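Local coordinates for protein lantibiotic dehydratase (Microbispora corallina, PDB 5EHK) that probably dehydrates serine and threonine residues of the precursor peptide in biosynthesis of the lantibiotic NAI-107, using aminoacyl-tRNA to activate them, at residues W854-Y859 / C1082-G1087. Numbering follows the deposited sequence.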
ATOM      1  N   TRP A 854      30.691 -10.950 -22.068  1.00 17.71           N
ATOM      2  CA  TRP A 854      30.270 -10.102 -20.964  1.00 16.07           C
ATOM      3  C   TRP A 854      29.114  -9.255 -21.453  1.00 15.10           C
ATOM      4  O   TRP A 854      28.992  -9.035 -22.652  1.00 14.37           O
ATOM      5  CB  TRP A 854      31.414  -9.212 -20.475  1.00 10.89           C
ATOM      6  CG  TRP A 854      31.572  -8.001 -21.334  1.00 14.59           C
ATOM      7  CD1 TRP A 854      32.308  -7.907 -22.472  1.00 13.34           C
ATOM      8  CD2 TRP A 854      30.976  -6.716 -21.136  1.00 11.56           C
ATOM      9  NE1 TRP A 854      32.210  -6.656 -22.992  1.00 13.43           N
ATOM     10  CE2 TRP A 854      31.399  -5.896 -22.192  1.00 11.51           C
ATOM     11  CE3 TRP A 854      30.117  -6.179 -20.168  1.00 12.09           C
ATOM     12  CZ2 TRP A 854      31.015  -4.569 -22.311  1.00 13.28           C
ATOM     13  CZ3 TRP A 854      29.730  -4.869 -20.281  1.00 11.03           C
ATOM     14  CH2 TRP A 854      30.177  -4.074 -21.348  1.00 15.39           C
ATOM     15  N   PHE A 855      28.249  -8.819 -20.545  1.00 10.55           N
ATOM     16  CA  PHE A 855      27.234  -7.839 -20.905  1.00 13.66           C
ATOM     17  C   PHE A 855      26.685  -7.140 -19.663  1.00 14.11           C
ATOM     18  O   PHE A 855      26.984  -7.547 -18.545  1.00 15.15           O
ATOM     19  CB  PHE A 855      26.143  -8.450 -21.798  1.00 10.63           C
ATOM     20  CG  PHE A 855      25.179  -9.387 -21.095  1.00 16.46           C
ATOM     21  CD1 PHE A 855      25.358 -10.767 -21.146  1.00 20.41           C
ATOM     22  CD2 PHE A 855      24.070  -8.895 -20.401  1.00 19.13           C
ATOM     23  CE1 PHE A 855      24.442 -11.640 -20.526  1.00 22.99           C
ATOM     24  CE2 PHE A 855      23.150  -9.777 -19.773  1.00 20.46           C
ATOM     25  CZ  PHE A 855      23.343 -11.145 -19.834  1.00 17.01           C
ATOM     26  N   PHE A 856      25.901  -6.086 -19.841  1.00  9.09           N
ATOM     27  CA  PHE A 856      25.270  -5.495 -18.687  1.00  8.87           C
ATOM     28  C   PHE A 856      23.839  -5.142 -19.015  1.00 10.22           C
ATOM     29  O   PHE A 856      23.524  -4.805 -20.160  1.00  9.78           O
ATOM     30  CB  PHE A 856      26.013  -4.245 -18.214  1.00  9.26           C
ATOM     31  CG  PHE A 856      25.579  -2.989 -18.916  1.00 12.09           C
ATOM     32  CD1 PHE A 856      24.461  -2.276 -18.482  1.00  9.96           C
ATOM     33  CD2 PHE A 856      26.281  -2.522 -20.013  1.00 11.20           C
ATOM     34  CE1 PHE A 856      24.056  -1.157 -19.142  1.00 11.18           C
ATOM     35  CE2 PHE A 856      25.878  -1.391 -20.661  1.00 12.59           C
ATOM     36  CZ  PHE A 856      24.767  -0.705 -20.228  1.00  9.66           C
ATOM     37  N   ILE A 857      22.989  -5.183 -17.990  1.00  7.78           N
ATOM     38  CA  ILE A 857      21.633  -4.693 -18.094  1.00  9.79           C
ATOM     39  C   ILE A 857      21.313  -3.805 -16.874  1.00 14.70           C
ATOM     40  O   ILE A 857      21.900  -3.950 -15.796  1.00 12.94           O
ATOM     41  CB  ILE A 857      20.587  -5.828 -18.184  1.00 11.02           C
ATOM     42  CG1 ILE A 857      20.468  -6.586 -16.861  1.00 14.60           C
ATOM     43  CG2 ILE A 857      20.902  -6.800 -19.310  1.00  9.40           C
ATOM     44  CD1 ILE A 857      19.335  -7.576 -16.844  1.00 11.43           C
ATOM     45  N   ARG A 858      20.373  -2.889 -17.068  1.00 12.93           N
ATOM     46  CA  ARG A 858      19.799  -2.102 -16.004  1.00  9.83           C
ATOM     47  C   ARG A 858      18.577  -2.902 -15.546  1.00 14.96           C
ATOM     48  O   ARG A 858      17.782  -3.389 -16.352  1.00 17.09           O
ATOM     49  CB  ARG A 858      19.430  -0.719 -16.550  1.00  8.51           C
ATOM     50  CG  ARG A 858      20.642   0.067 -17.045  1.00 11.20           C
ATOM     51  CD  ARG A 858      20.312   1.266 -17.987  1.00 11.40           C
ATOM     52  NE  ARG A 858      20.845   2.527 -17.530  1.00 10.26           N
ATOM     53  CZ  ARG A 858      21.673   3.325 -18.191  1.00 12.04           C
ATOM     54  NH1 ARG A 858      22.135   3.048 -19.389  1.00 14.28           N
ATOM     55  NH2 ARG A 858      22.064   4.422 -17.588  1.00 14.98           N
ATOM     56  N   TYR A 859      18.467  -3.101 -14.245  1.00 17.76           N
ATOM     57  CA  TYR A 859      17.473  -4.005 -13.709  1.00 20.71           C
ATOM     58  C   TYR A 859      16.820  -3.328 -12.518  1.00 19.96           C
ATOM     59  O   TYR A 859      17.448  -2.535 -11.818  1.00 20.83           O
ATOM     60  CB  TYR A 859      18.151  -5.320 -13.272  1.00 19.15           C
ATOM     61  CG  TYR A 859      17.223  -6.506 -13.204  1.00 24.47           C
ATOM     62  CD1 TYR A 859      17.161  -7.417 -14.256  1.00 31.48           C
ATOM     63  CD2 TYR A 859      16.389  -6.715 -12.099  1.00 27.05           C
ATOM     64  CE1 TYR A 859      16.301  -8.514 -14.222  1.00 34.20           C
ATOM     65  CE2 TYR A 859      15.520  -7.814 -12.051  1.00 31.36           C
ATOM     66  CZ  TYR A 859      15.484  -8.712 -13.122  1.00 34.14           C
ATOM     67  OH  TYR A 859      14.643  -9.807 -13.110  1.00 34.32           O
ATOM     68  N   CYS A1082      17.274  -0.332 -25.595  1.00 13.79           N
ATOM     69  CA  CYS A1082      16.753   0.775 -24.820  1.00 15.28           C
ATOM     70  C   CYS A1082      17.098   0.634 -23.334  1.00 13.91           C
ATOM     71  O   CYS A1082      17.457   1.619 -22.676  1.00 12.21           O
ATOM     72  CB  CYS A1082      15.241   0.901 -25.009  1.00 21.76           C
ATOM     73  SG  CYS A1082      14.757   1.383 -26.662  1.00 17.95           S
ATOM     74  N   ASN A1083      17.001  -0.587 -22.818  1.00 13.35           N
ATOM     75  CA  ASN A1083      17.370  -0.832 -21.441  1.00 12.11           C
ATOM     76  C   ASN A1083      18.808  -0.397 -21.228  1.00 14.91           C
ATOM     77  O   ASN A1083      19.075   0.396 -20.355  1.00 14.25           O
ATOM     78  CB  ASN A1083      17.184  -2.301 -21.034  1.00 10.22           C
ATOM     79  CG  ASN A1083      17.536  -2.545 -19.558  1.00 12.25           C
ATOM     80  OD1 ASN A1083      18.632  -3.008 -19.235  1.00 14.76           O
ATOM     81  ND2 ASN A1083      16.612  -2.227 -18.666  1.00  8.70           N
ATOM     82  N   ARG A1084      19.731  -0.822 -22.077  1.00 13.17           N
ATOM     83  CA  ARG A1084      21.109  -0.489 -21.797  1.00 11.93           C
ATOM     84  C   ARG A1084      21.382   1.001 -21.866  1.00 12.27           C
ATOM     85  O   ARG A1084      22.240   1.508 -21.161  1.00 10.57           O
ATOM     86  CB  ARG A1084      22.050  -1.236 -22.730  1.00 11.36           C
ATOM     87  CG  ARG A1084      22.375  -2.619 -22.264  1.00 12.27           C
ATOM     88  CD  ARG A1084      23.306  -3.275 -23.235  1.00 11.58           C
ATOM     89  NE  ARG A1084      22.583  -4.119 -24.172  1.00 12.12           N
ATOM     90  CZ  ARG A1084      22.185  -5.353 -23.890  1.00 13.52           C
ATOM     91  NH1 ARG A1084      22.424  -5.879 -22.689  1.00 11.52           N
ATOM     92  NH2 ARG A1084      21.549  -6.058 -24.808  1.00 14.74           N
ATOM     93  N   LEU A1085      20.654   1.689 -22.728  1.00 13.72           N
ATOM     94  CA  LEU A1085      20.924   3.088 -23.005  1.00 12.71           C
ATOM     95  C   LEU A1085      20.044   4.003 -22.121  1.00 14.95           C
ATOM     96  O   LEU A1085      20.559   4.903 -21.456  1.00 14.69           O
ATOM     97  CB  LEU A1085      20.718   3.370 -24.496  1.00 13.04           C
ATOM     98  CG  LEU A1085      21.785   3.886 -25.470  1.00 11.14           C
ATOM     99  CD1 LEU A1085      23.180   3.963 -24.910  1.00 12.37           C
ATOM    100  CD2 LEU A1085      21.760   3.046 -26.717  1.00 12.88           C
ATOM    101  N   ILE A1086      18.742   3.745 -22.044  1.00 13.56           N
ATOM    102  CA  ILE A1086      17.875   4.630 -21.256  1.00 17.41           C
ATOM    103  C   ILE A1086      16.974   3.788 -20.379  1.00 19.46           C
ATOM    104  O   ILE A1086      17.364   2.706 -19.915  1.00 20.43           O
ATOM    105  CB  ILE A1086      17.006   5.541 -22.149  1.00 17.32           C
ATOM    106  CG1 ILE A1086      16.210   4.698 -23.149  1.00 20.44           C
ATOM    107  CG2 ILE A1086      17.867   6.550 -22.910  1.00 16.72           C
ATOM    108  CD1 ILE A1086      15.239   5.480 -23.957  1.00 20.83           C
ATOM    109  N   GLY A1087      15.780   4.266 -20.097  1.00 25.22           N
ATOM    110  CA  GLY A1087      14.862   3.364 -19.431  1.00 38.74           C
ATOM    111  C   GLY A1087      15.206   2.978 -18.004  1.00 33.34           C
ATOM    112  O   GLY A1087      16.312   3.198 -17.504  1.00 20.83           O
TER
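Strand 853-861 is an outermost strand of its sheet, and Asn1083 of helix 1068-1085 bonds to its backbone almost as another strand would. With CG anti to its own backbone N (chi1 -178°), the carboxamide lies against Arg858: OD1 accepts the backbone N-H of Arg858, 2.8 Å from N, through an in-plane lone pair, while ND2 gives a proton to Arg858 O, also at 2.8 Å, from above that carbonyl's plane. Two bonds to one residue fix the rotation of the amide.

The arginines reach across in opposite directions. Arg1084, bent at chi3, sends NH1 to Phe856 O at 3.0 Å, fairly straight at 158° and in the guanidinium plane; its NE is paired with Asp930 of helix 920-942. Arg858 NH1 donates to Arg1084 O near the helix's C-terminal end, where Ile1086 leaves helical geometry, and NH2 of the same Arg858 forms a salt bridge with Asp832. A positive group here probably suits the helix dipole.

Apolar contact comes from the stem of Arg1084: CG sits over one face of the Phe856 ring, 4.0 Å from its centroid, a CH-pi contact. Separately, the Ile857 CG2 methyl packs against Arg1084 NH1 at 3.8 Å.

Side chains thus dock a helix C-terminus onto the backbone of a sheet-edge strand, joining the antiparallel sheet to the helical part of the lantibiotic dehydratase C-terminal region.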